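Local coordinates for protein polyhedrin (Uranotaenia sapphirina cypovirus, PDB 4ZQX) that forms the crystalline matrix of viral polyhedra, the occlusion bodies of cypoviruses, and binds ATP, at residues 21-27 with 177-181; 115-121 with 172-177; 39-45 with 206-212. All coordinates share one frame; numbering follows the deposited sequence.

Interaction 1: residues 21-27 with 177-181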
loop_
_atom_site.group_PDB
_atom_site.type_symbol
_atom_site.label_atom_id
_atom_site.label_comp_id
_atom_site.label_asym_id
_atom_site.label_seq_id
_atom_site.Cartn_x
_atom_site.Cartn_y
_atom_site.Cartn_z
ATOM N N ARG A 21 14.145 21.835 3.088
ATOM C CA ARG A 21 15.149 21.680 2.043
ATOM C C ARG A 21 16.170 20.590 2.380
ATOM O O ARG A 21 16.941 20.162 1.519
ATOM C CB ARG A 21 15.844 23.018 1.780
ATOM C CG ARG A 21 14.863 24.088 1.352
ATOM C CD ARG A 21 15.500 25.434 1.058
ATOM N NE ARG A 21 14.463 26.452 0.914
ATOM C CZ ARG A 21 13.771 26.678 -0.199
ATOM N NH1 ARG A 21 14.010 25.975 -1.300
ATOM N NH2 ARG A 21 12.836 27.617 -0.212
ATOM N N ALA A 22 16.166 20.123 3.624
ATOM C CA ALA A 22 17.122 19.102 4.057
ATOM C C ALA A 22 16.912 17.720 3.423
ATOM O O ALA A 22 15.793 17.318 3.093
ATOM C CB ALA A 22 17.098 18.967 5.587
ATOM N N TYR A 23 18.015 16.995 3.275
ATOM C CA TYR A 23 17.961 15.590 2.926
ATOM C C TYR A 23 17.158 14.852 3.992
ATOM O O TYR A 23 17.369 15.065 5.179
ATOM C CB TYR A 23 19.376 15.011 2.809
ATOM C CG TYR A 23 19.386 13.580 2.316
ATOM C CD1 TYR A 23 19.243 13.286 0.970
ATOM C CD2 TYR A 23 19.549 12.523 3.199
ATOM C CE1 TYR A 23 19.247 11.968 0.513
ATOM C CE2 TYR A 23 19.538 11.200 2.759
ATOM C CZ TYR A 23 19.388 10.932 1.415
ATOM O OH TYR A 23 19.387 9.637 0.962
ATOM N N ASP A 24 16.230 14.002 3.543
ATOM C CA ASP A 24 15.302 13.247 4.396
ATOM C C ASP A 24 14.170 14.090 5.011
ATOM O O ASP A 24 13.387 13.578 5.816
ATOM C CB ASP A 24 16.033 12.434 5.487
ATOM C CG ASP A 24 16.274 10.972 5.091
ATOM O OD1 ASP A 24 15.884 10.532 3.975
ATOM O OD2 ASP A 24 16.868 10.266 5.930
ATOM N N ALA A 25 14.052 15.356 4.606
ATOM C CA ALA A 25 12.909 16.177 5.015
ATOM C C ALA A 25 11.765 15.924 4.055
ATOM O O ALA A 25 11.968 15.857 2.841
ATOM C CB ALA A 25 13.273 17.642 5.030
ATOM N N ASN A 26 10.557 15.758 4.590
ATOM C CA ASN A 26 9.424 15.440 3.739
ATOM C C ASN A 26 8.894 16.602 2.906
ATOM O O ASN A 26 8.785 17.724 3.382
ATOM C CB ASN A 26 8.268 14.912 4.589
ATOM C CG ASN A 26 8.456 13.486 5.010
ATOM O OD1 ASN A 26 9.029 12.678 4.285
ATOM N ND2 ASN A 26 7.966 13.158 6.194
ATOM N N MET A 27 8.507 16.297 1.673
ATOM C CA MET A 27 7.526 17.109 0.951
ATOM C C MET A 27 6.159 16.694 1.474
ATOM O O MET A 27 5.989 15.544 1.918
ATOM C CB MET A 27 7.591 16.866 -0.554
ATOM C CG MET A 27 8.933 17.227 -1.187
ATOM S SD MET A 27 9.032 16.650 -2.906
ATOM C CE MET A 27 9.254 14.903 -2.635
ATOM N N ILE A 177 1.999 12.282 -8.422
ATOM C CA ILE A 177 3.406 11.954 -8.283
ATOM C C ILE A 177 4.162 13.253 -8.065
ATOM O O ILE A 177 4.098 14.131 -8.919
ATOM C CB ILE A 177 3.935 11.268 -9.555
ATOM C CG1 ILE A 177 3.142 9.988 -9.820
ATOM C CG2 ILE A 177 5.425 10.914 -9.401
ATOM C CD1 ILE A 177 3.408 9.344 -11.160
ATOM N N VAL A 178 4.863 13.373 -6.940
ATOM C CA VAL A 178 5.533 14.619 -6.556
ATOM C C VAL A 178 7.013 14.373 -6.313
ATOM O O VAL A 178 7.394 13.922 -5.228
ATOM C CB VAL A 178 4.947 15.206 -5.271
ATOM C CG1 VAL A 178 5.572 16.554 -4.976
ATOM C CG2 VAL A 178 3.454 15.337 -5.388
ATOM N N PRO A 179 7.866 14.665 -7.315
ATOM C CA PRO A 179 9.306 14.410 -7.160
ATOM C C PRO A 179 10.031 15.563 -6.476
ATOM O O PRO A 179 9.603 16.722 -6.575
ATOM C CB PRO A 179 9.804 14.268 -8.613
ATOM C CG PRO A 179 8.663 14.558 -9.484
ATOM C CD PRO A 179 7.562 15.146 -8.668
ATOM N N ARG A 180 11.109 15.226 -5.777
ATOM C CA ARG A 180 11.959 16.212 -5.142
ATOM C C ARG A 180 12.731 17.098 -6.145
ATOM O O ARG A 180 13.238 16.616 -7.153
ATOM C CB ARG A 180 12.968 15.496 -4.243
ATOM C CG ARG A 180 13.732 16.464 -3.355
ATOM C CD ARG A 180 14.682 15.769 -2.392
ATOM N NE ARG A 180 15.155 16.717 -1.383
ATOM C CZ ARG A 180 14.508 17.015 -0.245
ATOM N NH1 ARG A 180 13.347 16.435 0.092
ATOM N NH2 ARG A 180 15.034 17.904 0.571
ATOM N N ASN A 181 12.823 18.389 -5.842
ATOM C CA ASN A 181 13.671 19.316 -6.579
ATOM C C ASN A 181 15.171 18.931 -6.494
ATOM O O ASN A 181 15.769 18.924 -5.414
ATOM C CB ASN A 181 13.402 20.724 -6.015
ATOM C CG ASN A 181 14.308 21.798 -6.605
ATOM O OD1 ASN A 181 15.045 21.560 -7.543
ATOM N ND2 ASN A 181 14.237 22.999 -6.045
#
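Arg180, just past the end of strand 173-179, reaches into a type II beta turn, Ala22 to Ala25, in the loop between helix 4-18 and strand 27-34. The polar part of the contact is one guanidinium among backbone carbonyls. Arg180 CG is anti to the backbone N (chi1 -170°) and the chain runs extended to NE, which carries the flat group across to the turn. Its NH1 donates to Ala25 O at 3.1 Å, in the plane of that carbonyl, while NH2 makes a weak bond to Arg21 O, also at 3.1 Å, and stands 2.7 Å from Ala22 O. Ala22 O accepts the turn's own bond from Ala25 N. NH1 has a further acceptor in Pro48 O, so the cation ties this turn to a second loop and probably eases the gathering of carbonyl dipoles around it. Within the turn, Asp24 forms a salt bridge with Arg139 of the second subunit, placing the loop at a subunit interface.

The apolar part belongs to Met27, at the start of strand 27-34. Its sulfur lies along the backbone of 178-180, with SD 4.0 Å from Val178 CG1. The bend at chi3 (-74°) turns the terminal methyl CE toward Val178 O, 3.3 Å away, and CE comes to 4.1 Å from Arg180 CB.

Interaction 2: residues 115-121 with 172-177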
loop_
_atom_site.group_PDB
_atom_site.type_symbol
_atom_site.label_atom_id
_atom_site.label_comp_id
_atom_site.label_asym_id
_atom_site.label_seq_id
_atom_site.Cartn_x
_atom_site.Cartn_y
_atom_site.Cartn_z
ATOM N N ALA A 115 6.015 17.746 -11.100
ATOM C CA ALA A 115 4.893 17.284 -10.287
ATOM C C ALA A 115 3.711 17.009 -11.208
ATOM O O ALA A 115 3.377 17.845 -12.049
ATOM C CB ALA A 115 4.541 18.307 -9.238
ATOM N N SER A 116 3.098 15.833 -11.077
ATOM C CA SER A 116 1.978 15.478 -11.947
ATOM C C SER A 116 0.744 15.083 -11.156
ATOM O O SER A 116 0.830 14.367 -10.173
ATOM C CB SER A 116 2.372 14.367 -12.917
ATOM O OG SER A 116 2.752 13.196 -12.235
ATOM N N ILE A 117 -0.404 15.585 -11.596
ATOM C CA ILE A 117 -1.687 15.279 -10.975
ATOM C C ILE A 117 -2.560 14.709 -12.078
ATOM O O ILE A 117 -2.906 15.406 -13.021
ATOM C CB ILE A 117 -2.340 16.532 -10.361
ATOM C CG1 ILE A 117 -1.421 17.134 -9.290
ATOM C CG2 ILE A 117 -3.711 16.198 -9.770
ATOM C CD1 ILE A 117 -1.874 18.503 -8.796
ATOM N N ASP A 118 -2.892 13.434 -11.959
ATOM C CA ASP A 118 -3.624 12.726 -12.996
ATOM C C ASP A 118 -4.979 12.297 -12.434
ATOM O O ASP A 118 -5.046 11.485 -11.510
ATOM C CB ASP A 118 -2.770 11.524 -13.430
ATOM C CG ASP A 118 -3.346 10.753 -14.615
ATOM O OD1 ASP A 118 -4.267 11.251 -15.308
ATOM O OD2 ASP A 118 -2.829 9.640 -14.862
ATOM N N ILE A 119 -6.046 12.874 -12.979
ATOM C CA ILE A 119 -7.415 12.501 -12.630
ATOM C C ILE A 119 -7.849 11.392 -13.580
ATOM O O ILE A 119 -7.964 11.622 -14.801
ATOM C CB ILE A 119 -8.361 13.683 -12.765
ATOM C CG1 ILE A 119 -7.834 14.886 -11.976
ATOM C CG2 ILE A 119 -9.764 13.300 -12.293
ATOM C CD1 ILE A 119 -7.620 14.637 -10.515
ATOM N N ARG A 120 -8.062 10.199 -13.010
ATOM C CA ARG A 120 -8.269 8.968 -13.780
ATOM C C ARG A 120 -9.706 8.491 -13.634
ATOM O O ARG A 120 -10.458 9.051 -12.859
ATOM C CB ARG A 120 -7.289 7.871 -13.329
ATOM C CG ARG A 120 -5.818 8.304 -13.437
ATOM C CD ARG A 120 -4.857 7.275 -12.895
ATOM N NE ARG A 120 -4.794 6.054 -13.704
ATOM C CZ ARG A 120 -4.036 5.900 -14.786
ATOM N NH1 ARG A 120 -3.269 6.896 -15.228
ATOM N NH2 ARG A 120 -4.037 4.737 -15.434
ATOM N N GLY A 121 -10.081 7.466 -14.398
ATOM C CA GLY A 121 -11.451 6.990 -14.427
ATOM C C GLY A 121 -11.869 6.230 -13.188
ATOM O O GLY A 121 -11.069 5.985 -12.273
ATOM N N VAL A 172 -14.194 9.665 -9.894
ATOM C CA VAL A 172 -12.843 9.621 -10.438
ATOM C C VAL A 172 -11.923 8.930 -9.437
ATOM O O VAL A 172 -12.296 8.741 -8.275
ATOM C CB VAL A 172 -12.320 11.048 -10.719
ATOM C CG1 VAL A 172 -13.212 11.731 -11.732
ATOM C CG2 VAL A 172 -12.241 11.850 -9.431
ATOM N N SER A 173 -10.731 8.555 -9.906
ATOM C CA SER A 173 -9.633 8.105 -9.045
ATOM C C SER A 173 -8.456 9.054 -9.267
ATOM O O SER A 173 -8.468 9.840 -10.217
ATOM C CB SER A 173 -9.243 6.666 -9.356
ATOM O OG SER A 173 -8.884 6.514 -10.721
ATOM N N ILE A 174 -7.462 9.008 -8.387
ATOM C CA ILE A 174 -6.398 10.008 -8.395
ATOM C C ILE A 174 -5.022 9.384 -8.323
ATOM O O ILE A 174 -4.782 8.470 -7.525
ATOM C CB ILE A 174 -6.524 10.967 -7.181
ATOM C CG1 ILE A 174 -7.850 11.723 -7.216
ATOM C CG2 ILE A 174 -5.371 11.950 -7.163
ATOM C CD1 ILE A 174 -8.070 12.599 -5.979
ATOM N N ALA A 175 -4.115 9.890 -9.148
ATOM C CA ALA A 175 -2.695 9.559 -9.027
ATOM C C ALA A 175 -1.865 10.832 -9.075
ATOM O O ALA A 175 -1.847 11.529 -10.086
ATOM C CB ALA A 175 -2.267 8.623 -10.132
ATOM N N VAL A 176 -1.196 11.116 -7.967
ATOM C CA VAL A 176 -0.347 12.288 -7.834
ATOM C C VAL A 176 1.073 11.795 -7.605
ATOM O O VAL A 176 1.312 10.968 -6.723
ATOM C CB VAL A 176 -0.789 13.161 -6.640
ATOM C CG1 VAL A 176 0.086 14.410 -6.511
ATOM C CG2 VAL A 176 -2.208 13.568 -6.811
ATOM N N ILE A 177 1.999 12.282 -8.422
ATOM C CA ILE A 177 3.406 11.954 -8.283
ATOM C C ILE A 177 4.162 13.253 -8.065
ATOM O O ILE A 177 4.098 14.131 -8.919
ATOM C CB ILE A 177 3.935 11.268 -9.555
ATOM C CG1 ILE A 177 3.142 9.988 -9.820
ATOM C CG2 ILE A 177 5.425 10.914 -9.401
ATOM C CD1 ILE A 177 3.408 9.344 -11.160
HETATM O O HOH W 1 0.375 11.509 -12.052
#
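Strands 116-120 and 173-177 are antiparallel neighbours in a three-stranded sheet in which 173-179 is the central strand and 50-55 flanks it on its other side. Three hydrogen-bonded pairs, Ser116 with Ile177, Asp118 with Ala175 and Arg120 with Ser173, alternate with the non-hydrogen-bonded pairs Ile117 with Val176 and Ile119 with Ile174. Each hydrogen-bonded pair makes both of its backbone bonds; that from Ser116 N to Ile177 O, at 2.9 Å, is nearly straight (173°).

Ile117, Ile119, Ile174 and Val176 form the apolar face, which packs on Phe104 and Leu102 of strand 101-107. Here Ile117 and Val176 stand side by side, CG1 to CG1 at 4.2 Å, whereas Ile119 turns its CG2 branch, anti to the backbone N, toward Val172 and meets CB at 3.8 Å.

The other face is mixed. Arg120 bends at chi3 (68°), its CD passing 4.0 Å from Ala175 CB before the guanidinium turns away from the partner strand. NH1 forms a salt bridge to the syn side of Asp118 OD2, which lies in the guanidinium plane but leaves NH1 out of the carboxylate plane. Asp136 pairs with NH2, and Gly124 O and Arg137 O take bonds from NE and NH1, so several acceptors fix the rotation of this buried group. Thr203 of the third subunit packs on Ala175 and Ile177. A water donates to Ala175 O and also bonds to Ser116 OG. At the far end Ser173 OG, held between its own backbone N and carbonyl carbon (chi1 57°), donates to Gly121 O at 2.7 Å in the plane of that carbonyl.

Interaction 3: residues 39-45 with 206-212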
loop_
_atom_site.group_PDB
_atom_site.type_symbol
_atom_site.label_atom_id
_atom_site.label_comp_id
_atom_site.label_asym_id
_atom_site.label_seq_id
_atom_site.Cartn_x
_atom_site.Cartn_y
_atom_site.Cartn_z
ATOM N N GLN A 39 -19.346 19.201 3.407
ATOM C CA GLN A 39 -18.458 18.348 4.169
ATOM C C GLN A 39 -17.181 18.139 3.370
ATOM O O GLN A 39 -17.168 18.338 2.151
ATOM C CB GLN A 39 -19.125 17.027 4.579
ATOM C CG GLN A 39 -19.555 16.143 3.473
ATOM C CD GLN A 39 -20.956 16.455 2.959
ATOM O OE1 GLN A 39 -21.217 17.524 2.444
ATOM N NE2 GLN A 39 -21.845 15.491 3.073
ATOM N N CYS A 40 -16.109 17.777 4.078
ATOM C CA CYS A 40 -14.780 17.638 3.492
ATOM C C CYS A 40 -14.123 16.363 3.959
ATOM O O CYS A 40 -14.304 15.930 5.113
ATOM C CB CYS A 40 -13.864 18.795 3.908
ATOM S SG CYS A 40 -14.377 20.432 3.362
ATOM N N LYS A 41 -13.353 15.776 3.055
ATOM C CA LYS A 41 -12.487 14.652 3.375
ATOM C C LYS A 41 -11.076 15.065 2.991
ATOM O O LYS A 41 -10.863 15.575 1.899
ATOM C CB LYS A 41 -12.923 13.429 2.573
ATOM C CG LYS A 41 -12.795 12.138 3.281
ATOM C CD LYS A 41 -13.581 11.026 2.581
ATOM C CE LYS A 41 -12.912 9.709 2.853
ATOM N NZ LYS A 41 -13.646 8.561 2.298
ATOM N N SER A 42 -10.118 14.890 3.892
ATOM C CA SER A 42 -8.721 15.220 3.574
ATOM C C SER A 42 -7.850 13.979 3.634
ATOM O O SER A 42 -8.079 13.096 4.449
ATOM C CB SER A 42 -8.152 16.293 4.495
ATOM O OG SER A 42 -8.086 15.836 5.829
ATOM N N PHE A 43 -6.854 13.938 2.753
ATOM C CA PHE A 43 -5.924 12.826 2.632
ATOM C C PHE A 43 -4.533 13.420 2.678
ATOM O O PHE A 43 -4.222 14.317 1.885
ATOM C CB PHE A 43 -6.092 12.109 1.284
ATOM C CG PHE A 43 -7.508 11.629 1.000
ATOM C CD1 PHE A 43 -8.449 12.491 0.457
ATOM C CD2 PHE A 43 -7.884 10.312 1.252
ATOM C CE1 PHE A 43 -9.755 12.054 0.180
ATOM C CE2 PHE A 43 -9.188 9.867 0.976
ATOM C CZ PHE A 43 -10.119 10.748 0.443
ATOM N N HIS A 44 -3.706 12.944 3.603
ATOM C CA HIS A 44 -2.330 13.430 3.731
ATOM C C HIS A 44 -1.290 12.381 3.357
ATOM O O HIS A 44 -1.351 11.247 3.847
ATOM C CB HIS A 44 -2.040 13.903 5.158
ATOM C CG HIS A 44 -0.602 14.248 5.364
ATOM N ND1 HIS A 44 0.286 13.405 5.998
ATOM C CD2 HIS A 44 0.120 15.320 4.959
ATOM C CE1 HIS A 44 1.488 13.957 6.000
ATOM N NE2 HIS A 44 1.416 15.113 5.368
ATOM N N PHE A 45 -0.322 12.781 2.527
ATOM C CA PHE A 45 0.791 11.920 2.118
ATOM C C PHE A 45 2.069 12.712 2.276
ATOM O O PHE A 45 2.068 13.926 2.111
ATOM C CB PHE A 45 0.703 11.522 0.638
ATOM C CG PHE A 45 -0.553 10.795 0.266
ATOM C CD1 PHE A 45 -1.694 11.499 -0.078
ATOM C CD2 PHE A 45 -0.586 9.406 0.228
ATOM C CE1 PHE A 45 -2.862 10.830 -0.433
ATOM C CE2 PHE A 45 -1.752 8.732 -0.120
ATOM C CZ PHE A 45 -2.885 9.445 -0.460
ATOM N N GLU A 206 0.061 7.331 5.950
ATOM C CA GLU A 206 -1.000 8.193 5.429
ATOM C C GLU A 206 -1.970 8.563 6.549
ATOM O O GLU A 206 -2.006 7.905 7.600
ATOM C CB GLU A 206 -1.753 7.444 4.315
ATOM C CG GLU A 206 -2.798 8.258 3.514
ATOM C CD GLU A 206 -4.232 8.175 4.051
ATOM O OE1 GLU A 206 -5.025 9.076 3.717
ATOM O OE2 GLU A 206 -4.574 7.219 4.779
ATOM N N CYS A 207 -2.770 9.603 6.331
ATOM C CA CYS A 207 -3.844 9.926 7.268
ATOM C C CYS A 207 -5.037 10.535 6.543
ATOM O O CYS A 207 -4.895 11.502 5.798
ATOM C CB CYS A 207 -3.349 10.878 8.361
ATOM S SG CYS A 207 -4.613 11.235 9.618
ATOM N N THR A 208 -6.209 9.946 6.785
ATOM C CA THR A 208 -7.472 10.382 6.211
ATOM C C THR A 208 -8.311 10.970 7.331
ATOM O O THR A 208 -8.426 10.364 8.405
ATOM C CB THR A 208 -8.254 9.198 5.597
ATOM O OG1 THR A 208 -7.473 8.586 4.565
ATOM C CG2 THR A 208 -9.604 9.645 5.016
ATOM N N GLN A 209 -8.910 12.134 7.081
ATOM C CA GLN A 209 -9.801 12.761 8.059
ATOM C C GLN A 209 -11.088 13.213 7.403
ATOM O O GLN A 209 -11.115 13.545 6.216
ATOM C CB GLN A 209 -9.112 13.946 8.741
ATOM C CG GLN A 209 -7.989 13.542 9.686
ATOM C CD GLN A 209 -7.187 14.741 10.186
ATOM O OE1 GLN A 209 -6.582 15.465 9.401
ATOM N NE2 GLN A 209 -7.200 14.966 11.488
ATOM N N TRP A 210 -12.149 13.218 8.205
ATOM C CA TRP A 210 -13.487 13.614 7.787
ATOM C C TRP A 210 -13.890 14.855 8.563
ATOM O O TRP A 210 -13.680 14.915 9.768
ATOM C CB TRP A 210 -14.492 12.521 8.136
ATOM C CG TRP A 210 -14.374 11.257 7.351
ATOM C CD1 TRP A 210 -15.170 10.869 6.317
ATOM C CD2 TRP A 210 -13.426 10.205 7.549
ATOM N NE1 TRP A 210 -14.774 9.640 5.851
ATOM C CE2 TRP A 210 -13.703 9.209 6.591
ATOM C CE3 TRP A 210 -12.369 10.010 8.437
ATOM C CZ2 TRP A 210 -12.963 8.037 6.492
ATOM C CZ3 TRP A 210 -11.624 8.832 8.336
ATOM C CH2 TRP A 210 -11.933 7.859 7.370
ATOM N N PHE A 211 -14.477 15.834 7.883
ATOM C CA PHE A 211 -14.974 17.050 8.529
ATOM C C PHE A 211 -16.372 17.382 8.008
ATOM O O PHE A 211 -16.675 17.161 6.830
ATOM C CB PHE A 211 -14.034 18.227 8.256
ATOM C CG PHE A 211 -12.615 17.985 8.683
ATOM C CD1 PHE A 211 -12.203 18.263 9.979
ATOM C CD2 PHE A 211 -11.697 17.481 7.793
ATOM C CE1 PHE A 211 -10.879 18.037 10.372
ATOM C CE2 PHE A 211 -10.380 17.245 8.186
ATOM C CZ PHE A 211 -9.980 17.525 9.475
ATOM N N ASP A 212 -17.225 17.921 8.872
ATOM C CA ASP A 212 -18.594 18.232 8.452
ATOM C C ASP A 212 -18.698 19.533 7.680
ATOM O O ASP A 212 -19.658 19.740 6.942
ATOM C CB ASP A 212 -19.557 18.244 9.646
ATOM C CG ASP A 212 -19.886 16.857 10.112
ATOM O OD1 ASP A 212 -20.488 16.123 9.330
ATOM O OD2 ASP A 212 -19.532 16.482 11.237
HETATM O O HOH W 2 -5.745 14.402 6.291
#
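Strands 40-45 and 207-211 run antiparallel, their axes 4.8 Å apart at closest approach, with Cys40-Phe211, Ser42-Gln209 and His44-Cys207 as hydrogen-bonded pairs. Five of the six backbone bonds are short; Cys207 N to His44 O is weak at 3.3 Å.

On one face Lys41 and Trp210 lie alongside each other: Lys41 CG makes a CH-pi contact 4.2 Å from the centroid of the five-membered ring. Lys41 NZ and Trp210 NE1 both meet Asp63 OD1, and NZ also donates to Glu59 O. In the Glu206 conformer described, one of two, chi1 (-172°) sets CG over the face of Phe45, and the bend at chi2 (-93°) brings OE1 to the edge of Phe43. Thr208 OG1 donates to the syn lone pair of OE1 at 2.6 Å, steadying the carboxylate whose OE2 pairs with Lys56 of the second subunit.

Across the sheet, Ser42 OG meets the edge of Phe211 in plane, CE2 at 3.6 Å, and shares a water with Cys207 O.

Strand 207-211 is the outermost strand of its sheet within the chain. Strand 27-34 flanks 40-47 on the other side; helix 214-225 packs on Ser42, Gln209 and Phe211, and strand 50-55 on Phe43 and Phe45.

Interactions 1 and 2 share Ile177 and follow strand 173-179 from its pairing in the three-stranded sheet to its exit into a loop; they touch where Pro179 CD meets Ala115 CA. Interaction 3 belongs to the six-stranded sheet, its centre about 17 Å from that of interaction 2. Both strand pairs are largely buried and rest on regular backbone bonding, but interaction 2 puts aliphatic side chains against strand 101-107, whereas interaction 3 adds aromatic rings and a lysine. Interaction 1 combines a buried arginine and methionine with an exposed turn edge, and its bonds run from side chain to backbone. Interactions 1 and 3 both border the second subunit, interactions 1 and 2 the third.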